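Local structure of sensor protein (Vibrio cholerae O1 biovar El Tor, 3MXQ) at residues R80-D83 with T84-I88. The protein probably acts as a sensor histidine kinase, phosphorylating a protein histidine with ATP, and is represented here by its N-terminal PAS sensor domain. Residues are numbered along the deposited sequence; the frame is centred on the assembly and turned at random.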
# COMPACT_ATOMS: atom_id res chain seq x y z
N ARG A 80 -7.27 -29.78 -3.59
CA ARG A 80 -7.51 -29.72 -5.02
C ARG A 80 -6.93 -28.44 -5.61
O ARG A 80 -6.37 -28.45 -6.70
CB ARG A 80 -9.00 -29.87 -5.36
CG ARG A 80 -9.25 -30.07 -6.86
CD ARG A 80 -10.69 -30.35 -7.19
NE ARG A 80 -11.09 -31.72 -6.82
CZ ARG A 80 -10.71 -32.83 -7.46
NH1 ARG A 80 -9.89 -32.77 -8.50
NH2 ARG A 80 -11.14 -34.01 -7.04
N LYS A 81 -7.07 -27.35 -4.88
CA LYS A 81 -6.54 -26.09 -5.31
C LYS A 81 -5.02 -26.08 -5.32
O LYS A 81 -4.40 -25.68 -6.31
CB LYS A 81 -7.08 -24.97 -4.44
CG LYS A 81 -8.54 -24.76 -4.60
CD LYS A 81 -8.86 -24.39 -6.02
CE LYS A 81 -10.14 -23.57 -6.07
NZ LYS A 81 -10.26 -22.82 -7.35
N ILE A 82 -4.40 -26.54 -4.24
CA ILE A 82 -2.95 -26.54 -4.16
C ILE A 82 -2.35 -27.52 -5.17
O ILE A 82 -1.34 -27.23 -5.81
CB ILE A 82 -2.47 -26.86 -2.74
CG1 ILE A 82 -2.91 -25.75 -1.78
CG2 ILE A 82 -0.95 -27.00 -2.69
CD1 ILE A 82 -3.07 -26.21 -0.36
N ASP A 83 -2.99 -28.67 -5.32
CA ASP A 83 -2.50 -29.67 -6.25
C ASP A 83 -2.61 -29.22 -7.69
O ASP A 83 -1.71 -29.49 -8.49
CB ASP A 83 -3.18 -31.02 -5.99
CG ASP A 83 -2.67 -31.68 -4.71
OD1 ASP A 83 -1.78 -31.11 -4.06
OD2 ASP A 83 -3.15 -32.77 -4.35
N THR A 84 -3.68 -28.50 -8.02
CA THR A 84 -3.84 -27.90 -9.34
C THR A 84 -2.61 -27.06 -9.67
O THR A 84 -1.97 -27.27 -10.69
CB THR A 84 -5.14 -27.08 -9.44
OG1 THR A 84 -6.25 -27.95 -9.19
CG2 THR A 84 -5.32 -26.47 -10.81
N ALA A 85 -2.27 -26.15 -8.77
CA ALA A 85 -1.08 -25.34 -8.95
C ALA A 85 0.15 -26.21 -9.17
O ALA A 85 0.95 -25.94 -10.06
CB ALA A 85 -0.88 -24.43 -7.74
N LEU A 86 0.27 -27.27 -8.37
CA LEU A 86 1.47 -28.10 -8.37
C LEU A 86 1.65 -28.86 -9.67
O LEU A 86 2.79 -29.10 -10.08
CB LEU A 86 1.49 -29.06 -7.18
CG LEU A 86 1.71 -28.48 -5.77
CD1 LEU A 86 1.53 -29.54 -4.70
CD2 LEU A 86 3.07 -27.83 -5.64
N VAL A 87 0.54 -29.23 -10.31
CA VAL A 87 0.58 -30.05 -11.53
C VAL A 87 0.52 -29.27 -12.84
O VAL A 87 1.14 -29.67 -13.82
CB VAL A 87 -0.52 -31.17 -11.56
CG1 VAL A 87 -0.45 -32.05 -10.33
CG2 VAL A 87 -1.89 -30.56 -11.69
N ILE A 88 -0.22 -28.16 -12.87
CA ILE A 88 -0.36 -27.40 -14.12
C ILE A 88 0.63 -26.26 -14.16
O ILE A 88 0.64 -25.47 -15.10
CB ILE A 88 -1.81 -26.91 -14.41
CG1 ILE A 88 -2.16 -25.65 -13.64
CG2 ILE A 88 -2.83 -28.02 -14.18
CD1 ILE A 88 -3.17 -24.79 -14.35
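Thr-84 grips the carbonyl of Arg-80 one turn back with two groups of the same residue. Its hydroxyl OG1 donates to Arg-80 O at 2.5 Å, and its amide N reaches that oxygen at 3.0 Å from the other face of the carbonyl plane. The first torsion (chi1 -60°) lays OG1 beside the backbone N, folding the hydroxyl back onto the helix. Three more i to i+4 backbone bonds continue the helix: Ala-85 N to Lys-81 O, Leu-86 N to Ile-82 O, and Val-87 N to Asp-83 O at 2.9 Å. On the inner side Ile-82 and Leu-86, one turn apart, project alongside each other toward the sheet, and CG2 of Ile-82 meets CD1 of Leu-86 at 4.1 Å. That same CD1 lies 3.7 Å from OD1 of Asp-83, whose side chain slants across the leucine. Each carboxylate oxygen has its own partner: OD1 is hydrogen-bonded with Tyr-42 OH, and OD2 forms a salt bridge to Lys-79. Lys-81, bent at its first two torsions, brings NZ into a hydrogen bond with Ser-94 OG on strand 92-95. Helix 75-88 thus packs against the antiparallel sheet of the PAS fold: Ile-82 and Leu-86 both rest on Val-137 of strand 134-145, while Lys-81 and Ala-85 touch Val-124 on the adjoining strand 118-128.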